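Local coordinates for protein D,D-dipeptidase/D,D-carboxypeptidase (Enterococcus faecalis, PDB 4MUQ) that acts as a zinc-dependent D,D-peptidase of the vancomycin resistance system, captured with a phosphinate analogue of its dipeptide substrate D-Ala-D-Ala, at residues Phe42-Met47 and Val69-Tyr74. Sequence-based numbering, arbitrary orientation. Where two conformers were deposited one is given.
Sequences FPNILM and VPVSGY
Leu-46 O accepts a nearly straight hydrogen bond from Tyr-74 N, 2.7 Å long with 170° at the hydrogen, the donor standing tilted from the carbonyl plane. Beside it a water bridges the two segments: it accepts from Leu-46 N, gives a 2.7 Å bond to Tyr-74 O and a longer one to Asn-44 O. Met-47, in one of its two conformers, bends at chi2 and chi3 and lays SD 3.6 Å from Gly-73 CA, while Ile-45 CG2 packs on Gly-73 N; both lie against the glycine backbone. The other branch of Ile-45, likewise in one of two conformers, with CG1 beside the backbone N (chi1 -57°), carries CD1 to Pro-70 CB and the Val-71 backbone. Further out, Pro-70 CD lies over one face of the Phe-42 ring, a CH-pi contact 3.7 Å from the centroid, and Phe-42 CZ meets Val-69 CG1 at 3.5 Å. The short strand segments cross at 87°, packing across one another. Thus the hairpin of 35-39 and 45-48 covers edge strand 68-72, whose classic bulge at Val-71 and Ser-72 faces the zinc ligand Asp-115; Gly-73 O in turn holds ND1 of the zinc ligand His-108, a second-shell link in the metal site of this Hedgehog/DD-peptidase fold.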
loop_
_atom_site.group_PDB
_atom_site.type_symbol
_atom_site.label_atom_id
_atom_site.label_comp_id
_atom_site.label_asym_id
_atom_site.label_seq_id
_atom_site.Cartn_x
_atom_site.Cartn_y
_atom_site.Cartn_z
ATOM N N PHE A 42 5.838 19.581 -5.508
ATOM C CA PHE A 42 5.505 18.646 -6.582
ATOM C C PHE A 42 3.992 18.565 -6.798
ATOM O O PHE A 42 3.358 17.541 -6.496
ATOM C CB PHE A 42 6.092 17.267 -6.266
ATOM C CG PHE A 42 7.581 17.289 -6.114
ATOM C CD1 PHE A 42 8.396 17.206 -7.232
ATOM C CD2 PHE A 42 8.162 17.443 -4.866
ATOM C CE1 PHE A 42 9.773 17.250 -7.110
ATOM C CE2 PHE A 42 9.543 17.495 -4.729
ATOM C CZ PHE A 42 10.346 17.397 -5.857
ATOM N N PRO A 43 3.403 19.642 -7.343
ATOM C CA PRO A 43 1.937 19.734 -7.425
ATOM C C PRO A 43 1.286 18.666 -8.295
ATOM O O PRO A 43 0.093 18.405 -8.142
ATOM C CB PRO A 43 1.705 21.116 -8.055
ATOM C CG PRO A 43 2.995 21.442 -8.751
ATOM C CD PRO A 43 4.053 20.859 -7.865
ATOM N N ASN A 44 2.045 18.056 -9.195
ATOM C CA ASN A 44 1.441 17.129 -10.140
ATOM C C ASN A 44 1.544 15.679 -9.690
ATOM O O ASN A 44 1.094 14.768 -10.380
ATOM C CB ASN A 44 2.007 17.353 -11.546
ATOM C CG ASN A 44 1.718 18.758 -12.068
ATOM O OD1 ASN A 44 0.566 19.183 -12.135
ATOM N ND2 ASN A 44 2.771 19.494 -12.407
ATOM N N ILE A 45 2.137 15.463 -8.522
ATOM C CA ILE A 45 2.184 14.133 -7.949
ATOM C C ILE A 45 1.140 14.023 -6.851
ATOM O O ILE A 45 1.303 14.570 -5.767
ATOM C CB ILE A 45 3.574 13.798 -7.418
ATOM C CG1 ILE A 45 4.575 13.933 -8.564
ATOM C CG2 ILE A 45 3.594 12.397 -6.795
ATOM C CD1 ILE A 45 5.769 13.062 -8.436
ATOM N N LEU A 46 0.050 13.317 -7.149
ATOM C CA LEU A 46 -1.057 13.205 -6.200
ATOM C C LEU A 46 -0.993 11.910 -5.427
ATOM O O LEU A 46 -0.443 10.921 -5.905
ATOM C CB LEU A 46 -2.388 13.256 -6.948
ATOM C CG LEU A 46 -2.581 14.385 -7.952
ATOM C CD1 LEU A 46 -3.951 14.269 -8.608
ATOM C CD2 LEU A 46 -2.426 15.739 -7.265
ATOM N N MET A 47 -1.528 11.933 -4.202
ATOM C CA MET A 47 -1.678 10.742 -3.366
ATOM C C MET A 47 -2.970 10.884 -2.587
ATOM O O MET A 47 -3.495 11.988 -2.450
ATOM C CB MET A 47 -0.531 10.621 -2.357
ATOM C CG MET A 47 0.837 10.372 -2.960
ATOM S SD MET A 47 0.974 8.796 -3.788
ATOM C CE MET A 47 0.987 7.672 -2.387
ATOM N N VAL A 69 12.891 12.951 -3.609
ATOM C CA VAL A 69 11.797 13.513 -4.380
ATOM C C VAL A 69 10.776 12.450 -4.775
ATOM O O VAL A 69 11.129 11.294 -5.054
ATOM C CB VAL A 69 12.301 14.249 -5.630
ATOM C CG1 VAL A 69 13.195 15.421 -5.233
ATOM C CG2 VAL A 69 13.040 13.299 -6.532
ATOM N N PRO A 70 9.495 12.838 -4.771
ATOM C CA PRO A 70 8.470 11.938 -5.289
ATOM C C PRO A 70 8.563 11.958 -6.804
ATOM O O PRO A 70 8.674 13.027 -7.408
ATOM C CB PRO A 70 7.170 12.566 -4.791
ATOM C CG PRO A 70 7.472 14.015 -4.665
ATOM C CD PRO A 70 8.929 14.106 -4.275
ATOM N N VAL A 71 8.581 10.778 -7.400
ATOM C CA VAL A 71 8.748 10.618 -8.835
ATOM C C VAL A 71 7.413 10.283 -9.493
ATOM O O VAL A 71 7.107 10.777 -10.578
ATOM C CB VAL A 71 9.798 9.513 -9.162
ATOM C CG1 VAL A 71 9.836 9.219 -10.661
ATOM C CG2 VAL A 71 11.174 9.916 -8.664
ATOM N N SER A 72 6.619 9.447 -8.834
ATOM C CA SER A 72 5.322 9.060 -9.372
ATOM C C SER A 72 4.427 8.639 -8.233
ATOM O O SER A 72 4.824 7.811 -7.413
ATOM C CB SER A 72 5.478 7.893 -10.349
ATOM O OG SER A 72 4.244 7.621 -10.990
ATOM N N GLY A 73 3.226 9.204 -8.181
ATOM C CA GLY A 73 2.231 8.838 -7.180
ATOM C C GLY A 73 1.009 8.231 -7.832
ATOM O O GLY A 73 1.098 7.173 -8.461
ATOM N N TYR A 74 -0.139 8.879 -7.676
ATOM C CA TYR A 74 -1.339 8.410 -8.361
ATOM C C TYR A 74 -1.126 8.439 -9.869
ATOM O O TYR A 74 -0.618 9.422 -10.411
ATOM C CB TYR A 74 -2.543 9.277 -8.007
ATOM C CG TYR A 74 -3.763 8.890 -8.806
ATOM C CD1 TYR A 74 -4.481 7.747 -8.475
ATOM C CD2 TYR A 74 -4.159 9.621 -9.908
ATOM C CE1 TYR A 74 -5.590 7.360 -9.204
ATOM C CE2 TYR A 74 -5.278 9.237 -10.662
ATOM C CZ TYR A 74 -5.966 8.101 -10.291
ATOM O OH TYR A 74 -7.070 7.699 -11.010
HETATM O O HOH W 1 -0.384 11.964 -9.630
#